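Local coordinates for uncharacterized protein AsqI (Emericella nidulans, PDB 5YY3) that catalyses, as a zinc-dependent cyclopenase, the ring contraction of 4'-methoxycyclopenin to 4'-methoxyviridicatin in aspoquinolone biosynthesis, with loss of methyl isocyanate, at residues S425-R430 with Y467-Q472; L491-A496 with F573-I578; W507-R512 with D531-R536. All blocks are in the same frame, centred on the assembly; numbering follows the deposited sequence.

Interaction 1: residues S425-R430 with Y467-Q472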
# COMPACT_ATOMS: atom_id res chain seq x y z
N SER A 425 12.82 -42.46 1.08
CA SER A 425 13.83 -41.50 1.50
C SER A 425 14.15 -40.57 0.35
O SER A 425 13.78 -40.83 -0.79
CB SER A 425 15.11 -42.20 1.99
OG SER A 425 15.82 -42.73 0.88
N ASN A 426 14.83 -39.47 0.66
CA ASN A 426 15.40 -38.61 -0.37
C ASN A 426 14.40 -38.02 -1.34
O ASN A 426 14.60 -38.03 -2.55
CB ASN A 426 16.47 -39.38 -1.17
CG ASN A 426 17.77 -39.56 -0.39
OD1 ASN A 426 18.22 -40.68 -0.16
ND2 ASN A 426 18.36 -38.47 0.03
N LEU A 427 13.31 -37.48 -0.82
CA LEU A 427 12.33 -36.83 -1.67
C LEU A 427 12.90 -35.51 -2.18
O LEU A 427 13.40 -34.71 -1.40
CB LEU A 427 11.02 -36.59 -0.90
CG LEU A 427 9.90 -35.85 -1.64
CD1 LEU A 427 9.51 -36.64 -2.88
CD2 LEU A 427 8.70 -35.65 -0.73
N VAL A 428 12.83 -35.30 -3.49
CA VAL A 428 13.30 -34.06 -4.07
C VAL A 428 12.26 -33.47 -5.06
O VAL A 428 11.62 -34.21 -5.81
CB VAL A 428 14.67 -34.27 -4.79
CG1 VAL A 428 15.16 -32.98 -5.37
CG2 VAL A 428 15.72 -34.83 -3.82
N VAL A 429 12.09 -32.15 -5.04
CA VAL A 429 11.39 -31.44 -6.12
C VAL A 429 12.41 -30.54 -6.83
O VAL A 429 13.09 -29.75 -6.17
CB VAL A 429 10.18 -30.60 -5.57
CG1 VAL A 429 9.37 -29.99 -6.71
CG2 VAL A 429 9.28 -31.47 -4.69
N ARG A 430 12.54 -30.69 -8.16
CA ARG A 430 13.61 -30.01 -8.93
C ARG A 430 13.12 -29.47 -10.23
O ARG A 430 12.16 -29.98 -10.79
CB ARG A 430 14.75 -30.95 -9.36
CG ARG A 430 15.03 -32.13 -8.54
CD ARG A 430 16.43 -32.65 -8.88
NE ARG A 430 16.47 -33.69 -9.90
CZ ARG A 430 17.55 -34.45 -10.08
NH1 ARG A 430 18.62 -34.23 -9.32
NH2 ARG A 430 17.57 -35.41 -10.99
N TYR A 467 9.19 -28.93 -14.08
CA TYR A 467 9.71 -29.53 -12.87
C TYR A 467 9.51 -31.04 -12.88
O TYR A 467 8.83 -31.60 -13.73
CB TYR A 467 9.06 -28.91 -11.61
CG TYR A 467 7.63 -29.31 -11.35
CD1 TYR A 467 7.32 -30.48 -10.67
CD2 TYR A 467 6.57 -28.50 -11.77
CE1 TYR A 467 6.01 -30.87 -10.44
CE2 TYR A 467 5.23 -28.87 -11.53
CZ TYR A 467 4.97 -30.06 -10.86
OH TYR A 467 3.66 -30.45 -10.62
N GLU A 468 10.13 -31.69 -11.91
CA GLU A 468 9.98 -33.11 -11.73
C GLU A 468 10.08 -33.36 -10.24
O GLU A 468 10.58 -32.52 -9.50
CB GLU A 468 11.06 -33.88 -12.48
CG GLU A 468 12.40 -33.83 -11.76
CD GLU A 468 13.52 -34.50 -12.51
OE1 GLU A 468 13.62 -34.32 -13.75
OE2 GLU A 468 14.30 -35.22 -11.83
N TRP A 469 9.61 -34.49 -9.78
CA TRP A 469 9.98 -34.89 -8.45
C TRP A 469 10.56 -36.29 -8.53
O TRP A 469 10.31 -37.04 -9.49
CB TRP A 469 8.80 -34.83 -7.47
CG TRP A 469 7.65 -35.75 -7.76
CD1 TRP A 469 6.70 -35.60 -8.72
CD2 TRP A 469 7.32 -36.96 -7.06
NE1 TRP A 469 5.78 -36.63 -8.66
CE2 TRP A 469 6.15 -37.48 -7.65
CE3 TRP A 469 7.90 -37.65 -5.99
CZ2 TRP A 469 5.55 -38.68 -7.22
CZ3 TRP A 469 7.30 -38.84 -5.55
CH2 TRP A 469 6.14 -39.34 -6.17
N ASN A 470 11.37 -36.63 -7.54
CA ASN A 470 11.83 -37.99 -7.43
C ASN A 470 11.93 -38.37 -5.97
O ASN A 470 11.91 -37.50 -5.08
CB ASN A 470 13.15 -38.19 -8.18
CG ASN A 470 14.23 -37.23 -7.73
OD1 ASN A 470 14.85 -37.41 -6.68
ND2 ASN A 470 14.49 -36.21 -8.55
N VAL A 471 11.99 -39.68 -5.71
CA VAL A 471 12.03 -40.19 -4.36
C VAL A 471 12.70 -41.56 -4.40
O VAL A 471 12.68 -42.26 -5.43
CB VAL A 471 10.61 -40.28 -3.74
CG1 VAL A 471 9.80 -41.34 -4.43
CG2 VAL A 471 10.66 -40.54 -2.21
N GLN A 472 13.31 -41.93 -3.29
CA GLN A 472 13.99 -43.20 -3.23
C GLN A 472 13.08 -44.22 -2.54
O GLN A 472 12.50 -43.94 -1.49
CB GLN A 472 15.31 -43.04 -2.50
CG GLN A 472 16.26 -44.19 -2.65
CD GLN A 472 17.61 -43.89 -2.01
OE1 GLN A 472 18.19 -42.81 -2.22
NE2 GLN A 472 18.11 -44.83 -1.21
O HOH W 1 14.56 -45.41 0.91
O HOH W 2 15.59 -39.05 -4.93
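Ser425 to Arg430 and Tyr467 to Gln472 pair as antiparallel strands, their axes 4.7 Å apart at 178°, with backbone hydrogen bonds in both directions at Ser425-Gln472, Val428-Asn470 and Arg430-Glu468. The register slips by one residue between Ser425 and Val428, a beta bulge in which Asn426 takes positive phi and psi. A water links Asn426 O with Asn470 OD1 beside the bulge.

On the face carrying Val428, Arg430, Glu468 and Asn470 the contact is polar. Arg430 and Glu468 run side by side, pointing the same way, and form a salt bridge: Arg430 NE lies 3.3 Å from Glu468 OE2, and NH2 adds a weak bond to the same oxygen. The oxygen sits at the edge of the guanidinium, in its plane, whereas the guanidinium approaches the carboxylate from above, the two planes being 53° apart. Asn470 CG lies between its backbone N and carbonyl carbon (chi1 55°); its ND2 comes over one face of the guanidinium, 3.5 Å from Arg430 NE, and donates weakly to Glu468 OE2. Asn470 OD1 instead rests 3.7 Å from Val428 CB. One bond and two weak ones thus converge on OE2, which would be expected to favour its charged form.

The other face is apolar. The Leu427 and Trp469 side chains lie obliquely to each other, Leu427 CD1 3.6 Å from Trp469 CE3 and also 3.9 Å from Val471 CB. Trp469 NE1 is hydrogen-bonded to Asp511 OD2, and Leu427 and Trp469 both press on strand 571-580. A polar, partly hydrated face backed by an aliphatic and aromatic one that packs on the facing strands is the pattern of the beta sandwich of Ig-like domains, here in a hemocyanin-type fold.

Interaction 2: residues L491-A496 with F573-I578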
# COMPACT_ATOMS: atom_id res chain seq x y z
N LEU A 491 2.67 -44.22 -4.86
CA LEU A 491 3.31 -43.05 -4.25
C LEU A 491 2.36 -41.87 -4.36
O LEU A 491 1.88 -41.55 -5.45
CB LEU A 491 4.64 -42.72 -4.94
CG LEU A 491 5.77 -43.73 -4.80
CD1 LEU A 491 6.97 -43.24 -5.55
CD2 LEU A 491 6.11 -43.96 -3.34
N ARG A 492 2.08 -41.23 -3.23
CA ARG A 492 1.17 -40.10 -3.20
C ARG A 492 1.88 -38.82 -2.76
O ARG A 492 2.37 -38.73 -1.62
CB ARG A 492 -0.01 -40.39 -2.26
CG ARG A 492 -0.70 -41.69 -2.57
CD ARG A 492 -1.68 -42.04 -1.49
NE ARG A 492 -2.39 -43.27 -1.83
CZ ARG A 492 -3.53 -43.31 -2.49
NH1 ARG A 492 -4.11 -42.18 -2.87
NH2 ARG A 492 -4.09 -44.48 -2.76
N LEU A 493 1.94 -37.85 -3.66
CA LEU A 493 2.68 -36.61 -3.42
C LEU A 493 1.77 -35.40 -3.17
O LEU A 493 0.88 -35.09 -3.97
CB LEU A 493 3.60 -36.31 -4.60
CG LEU A 493 4.29 -34.94 -4.58
CD1 LEU A 493 5.39 -34.88 -3.56
CD2 LEU A 493 4.81 -34.57 -5.96
N PHE A 494 2.03 -34.72 -2.05
CA PHE A 494 1.35 -33.49 -1.67
C PHE A 494 2.37 -32.39 -1.33
O PHE A 494 3.50 -32.68 -0.89
CB PHE A 494 0.45 -33.72 -0.45
CG PHE A 494 -0.76 -34.59 -0.72
CD1 PHE A 494 -0.65 -35.98 -0.75
CD2 PHE A 494 -2.02 -34.02 -0.88
CE1 PHE A 494 -1.77 -36.78 -0.97
CE2 PHE A 494 -3.15 -34.81 -1.09
CZ PHE A 494 -3.03 -36.20 -1.14
N ILE A 495 1.98 -31.13 -1.53
CA ILE A 495 2.75 -30.00 -1.02
C ILE A 495 1.86 -29.07 -0.21
O ILE A 495 0.63 -29.10 -0.31
CB ILE A 495 3.41 -29.18 -2.15
CG1 ILE A 495 2.35 -28.47 -3.01
CG2 ILE A 495 4.38 -30.07 -2.97
CD1 ILE A 495 2.93 -27.62 -4.15
N ALA A 496 2.50 -28.25 0.61
CA ALA A 496 1.81 -27.31 1.47
C ALA A 496 2.73 -26.14 1.74
O ALA A 496 3.93 -26.33 1.95
CB ALA A 496 1.37 -27.97 2.75
N PHE A 573 8.01 -24.23 0.89
CA PHE A 573 6.93 -25.22 0.90
C PHE A 573 7.46 -26.54 1.44
O PHE A 573 8.66 -26.74 1.54
CB PHE A 573 6.37 -25.42 -0.51
CG PHE A 573 5.44 -24.33 -0.96
CD1 PHE A 573 5.93 -23.05 -1.22
CD2 PHE A 573 4.09 -24.59 -1.16
CE1 PHE A 573 5.08 -22.04 -1.65
CE2 PHE A 573 3.24 -23.58 -1.59
CZ PHE A 573 3.74 -22.28 -1.83
N VAL A 574 6.56 -27.44 1.80
CA VAL A 574 6.97 -28.77 2.21
C VAL A 574 6.39 -29.80 1.25
O VAL A 574 5.21 -29.70 0.88
CB VAL A 574 6.53 -29.09 3.65
CG1 VAL A 574 6.86 -30.54 4.02
CG2 VAL A 574 7.20 -28.12 4.63
N ALA A 575 7.21 -30.75 0.83
CA ALA A 575 6.73 -31.86 0.02
C ALA A 575 6.55 -33.08 0.90
O ALA A 575 7.35 -33.32 1.79
CB ALA A 575 7.68 -32.17 -1.11
N PHE A 576 5.49 -33.83 0.64
CA PHE A 576 5.12 -34.99 1.43
C PHE A 576 4.87 -36.14 0.48
O PHE A 576 4.21 -35.97 -0.55
CB PHE A 576 3.88 -34.67 2.28
CG PHE A 576 3.14 -35.89 2.78
CD1 PHE A 576 2.16 -36.49 1.99
CD2 PHE A 576 3.38 -36.40 4.04
CE1 PHE A 576 1.46 -37.58 2.45
CE2 PHE A 576 2.68 -37.50 4.51
CZ PHE A 576 1.73 -38.09 3.71
N CYS A 577 5.40 -37.31 0.81
CA CYS A 577 5.19 -38.49 -0.01
C CYS A 577 4.90 -39.67 0.90
O CYS A 577 5.64 -39.97 1.84
CB CYS A 577 6.40 -38.77 -0.90
SG CYS A 577 6.03 -40.03 -2.19
N ILE A 578 3.78 -40.33 0.63
CA ILE A 578 3.43 -41.54 1.36
C ILE A 578 3.35 -42.71 0.38
O ILE A 578 2.92 -42.55 -0.77
CB ILE A 578 2.10 -41.37 2.16
CG1 ILE A 578 1.75 -42.63 2.95
CG2 ILE A 578 0.94 -40.97 1.25
CD1 ILE A 578 0.56 -42.45 3.88
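Phe494 and Phe576 stand side by side on one face of an antiparallel strand pair within the hemocyanin Ig-like region, both side chains pointing the same way. Phe494 CD1 comes to the edge of the Phe576 ring, near its plane, 4.0 Å from Phe576 CD1. Different first torsions set this up: Phe494 CG is anti to its carbonyl carbon (chi1 -69°), Phe576 CG roughly anti to its backbone N (chi1 161°). Phe606 meets both rings edge-to-face.

On the same face Arg492 stretches alongside Ile578, its CB 3.7 Å from Ile578 CG2. Its guanidinium reaches past the strand to salt bridges with Asp598 and Asp582, which would balance its buried charge.

The reverse face, with Leu493, Ile495, Ala575 and Cys577, is made of aliphatic groups and a thiol: Ile495 CG2 lies 4.3 Å from Ala575 CB. Cys577 SG lies 4.1 Å from Leu491 CB at the end of the pair. Trp469 of strand 461-475 packs against Leu491, Leu493 and Cys577.

Six backbone hydrogen bonds join Arg492, Phe494 and Ala496 to Ile578, Phe576 and Val574. Between them, Ile495 CA directs its hydrogen at Val574 O, 3.1 Å away.

Interaction 3: residues W507-R512 with D531-R536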
# COMPACT_ATOMS: atom_id res chain seq x y z
N TRP A 507 -3.13 -29.19 2.45
CA TRP A 507 -2.25 -29.96 1.61
C TRP A 507 -2.83 -30.07 0.21
O TRP A 507 -3.99 -30.43 0.03
CB TRP A 507 -1.98 -31.33 2.23
CG TRP A 507 -1.01 -31.21 3.33
CD1 TRP A 507 -1.29 -30.96 4.65
CD2 TRP A 507 0.42 -31.28 3.23
NE1 TRP A 507 -0.12 -30.89 5.38
CE2 TRP A 507 0.95 -31.08 4.53
CE3 TRP A 507 1.31 -31.51 2.17
CZ2 TRP A 507 2.32 -31.10 4.79
CZ3 TRP A 507 2.68 -31.52 2.44
CH2 TRP A 507 3.17 -31.32 3.74
N ILE A 508 -1.99 -29.72 -0.76
CA ILE A 508 -2.32 -29.72 -2.18
C ILE A 508 -1.80 -30.99 -2.87
O ILE A 508 -0.60 -31.28 -2.80
CB ILE A 508 -1.71 -28.50 -2.87
CG1 ILE A 508 -2.27 -27.20 -2.29
CG2 ILE A 508 -1.87 -28.59 -4.38
CD1 ILE A 508 -1.54 -25.95 -2.78
N GLU A 509 -2.68 -31.73 -3.54
CA GLU A 509 -2.26 -32.95 -4.22
C GLU A 509 -1.53 -32.62 -5.51
O GLU A 509 -2.00 -31.84 -6.32
CB GLU A 509 -3.46 -33.87 -4.51
CG GLU A 509 -3.03 -35.30 -4.93
CD GLU A 509 -4.16 -36.14 -5.51
OE1 GLU A 509 -5.30 -35.66 -5.51
OE2 GLU A 509 -3.90 -37.28 -5.98
N MET A 510 -0.36 -33.24 -5.70
CA MET A 510 0.49 -32.94 -6.84
C MET A 510 0.69 -34.15 -7.75
O MET A 510 0.98 -34.01 -8.95
CB MET A 510 1.84 -32.42 -6.35
CG MET A 510 1.74 -31.06 -5.62
SD MET A 510 1.10 -29.77 -6.72
CE MET A 510 2.54 -29.54 -7.77
N ASP A 511 0.51 -35.34 -7.20
CA ASP A 511 0.72 -36.55 -7.99
C ASP A 511 0.34 -37.81 -7.23
O ASP A 511 0.31 -37.84 -6.00
CB ASP A 511 2.19 -36.67 -8.42
CG ASP A 511 2.35 -37.41 -9.74
OD1 ASP A 511 1.34 -37.96 -10.25
OD2 ASP A 511 3.48 -37.43 -10.27
N ARG A 512 0.05 -38.85 -8.02
CA ARG A 512 -0.23 -40.20 -7.53
C ARG A 512 0.34 -41.17 -8.55
O ARG A 512 -0.05 -41.13 -9.72
CB ARG A 512 -1.73 -40.42 -7.37
CG ARG A 512 -2.06 -41.61 -6.52
CD ARG A 512 -3.38 -42.24 -6.92
NE ARG A 512 -4.49 -41.29 -6.91
CZ ARG A 512 -5.35 -41.14 -7.91
NH1 ARG A 512 -5.23 -41.88 -9.01
NH2 ARG A 512 -6.33 -40.25 -7.82
N ASP A 531 3.30 -35.45 -16.41
CA ASP A 531 2.73 -36.80 -16.29
C ASP A 531 1.82 -36.91 -15.06
O ASP A 531 1.23 -37.96 -14.82
CB ASP A 531 3.85 -37.85 -16.23
CG ASP A 531 4.59 -38.01 -17.57
OD1 ASP A 531 3.96 -37.80 -18.64
OD2 ASP A 531 5.81 -38.33 -17.55
N SER A 532 1.72 -35.83 -14.30
CA SER A 532 0.96 -35.82 -13.05
C SER A 532 -0.48 -36.32 -13.19
O SER A 532 -1.21 -35.90 -14.08
CB SER A 532 0.95 -34.41 -12.47
OG SER A 532 0.08 -34.34 -11.35
N SER A 533 -0.88 -37.22 -12.29
CA SER A 533 -2.25 -37.74 -12.30
C SER A 533 -3.30 -36.64 -12.06
O SER A 533 -4.48 -36.81 -12.37
CB SER A 533 -2.40 -38.81 -11.23
OG SER A 533 -2.28 -38.23 -9.95
N VAL A 534 -2.85 -35.52 -11.51
CA VAL A 534 -3.70 -34.41 -11.11
C VAL A 534 -3.93 -33.41 -12.26
O VAL A 534 -4.91 -32.67 -12.30
CB VAL A 534 -3.06 -33.70 -9.88
CG1 VAL A 534 -3.60 -32.29 -9.67
CG2 VAL A 534 -3.24 -34.57 -8.63
N ALA A 535 -3.03 -33.44 -13.24
CA ALA A 535 -2.95 -32.37 -14.22
C ALA A 535 -3.80 -32.59 -15.47
O ALA A 535 -3.95 -33.70 -15.95
CB ALA A 535 -1.49 -32.17 -14.63
N ARG A 536 -4.32 -31.48 -15.99
CA ARG A 536 -4.99 -31.43 -17.29
C ARG A 536 -3.93 -31.56 -18.40
O ARG A 536 -2.95 -30.82 -18.41
CB ARG A 536 -5.79 -30.12 -17.38
CG ARG A 536 -6.16 -29.59 -18.74
CD ARG A 536 -6.95 -28.30 -18.53
NE ARG A 536 -6.99 -27.40 -19.69
CZ ARG A 536 -8.12 -27.09 -20.32
NH1 ARG A 536 -9.26 -27.61 -19.91
NH2 ARG A 536 -8.11 -26.25 -21.36
O HOH W 3 -4.52 -38.09 -8.46
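Ser532 and Ser533 meet strand 508-517 through direct hydrogen bonds, at a classic beta bulge formed by Met510 and Asp511 opposite Leu493 of strand 487-497. The Ser532 hydroxyl donates to Met510 O over 2.6 Å, from a position tilted 34° out of the carbonyl plane; its torsion, with OG anti to the backbone N (chi1 173°), directs OG to that oxygen. The same OG accepts from Val534 N, an ST turn laid over the type I turn from Ser532 to Ala535. Asp511 OD1 takes a nearly straight bond from Ser533 N, 3.1 Å long with 170° at the hydrogen, and a second, more bent one from Arg512 N at 2.7 Å. The two donors reach it from opposite faces of the carboxylate plane. Asp511 OD2 is held by Arg527, in a salt bridge, besides Trp469.

One water-mediated link adds to these: a water 2.7 Å from both Glu509 OE2 and Ser533 OG donates to the carboxylate.

Van der Waals contact comes mainly from Val534, whose side chain lies obliquely to that of Glu509. Its CG2 is 3.6 Å from Glu509 CD, and its CG1 lies 3.7 Å from Glu509 O.

With donors at both its oxygens, including the Arg527 guanidinium, the buried Asp511 carboxylate is probably kept ionised; the turn is held to the strand by Ser532 OG and Asp511 OD1, polar bonds rather than apolar packing.

How the interactions relate
Interactions 1 and 2 are antiparallel strand pairs of one mixed sheet, whereas interaction 3 joins that sheet to a loop turn. Interaction 2 is wholly buried; the other two are partly so, and more of their bonding is by charged groups, hydroxyls and water. The apolar faces of 425-430/467-472 and 491-496/573-578 pack on each other, with Leu427 CD2 3.6 Å from Ala575 CB and Trp469 CD1 3.5 Å from Leu493 CD2. Strand 487-497 is shared as neighbour: it pairs with 571-580 in interaction 2 and with 508-517, the strand side of interaction 3. Trp469 and Asp511 join interactions 1 and 3.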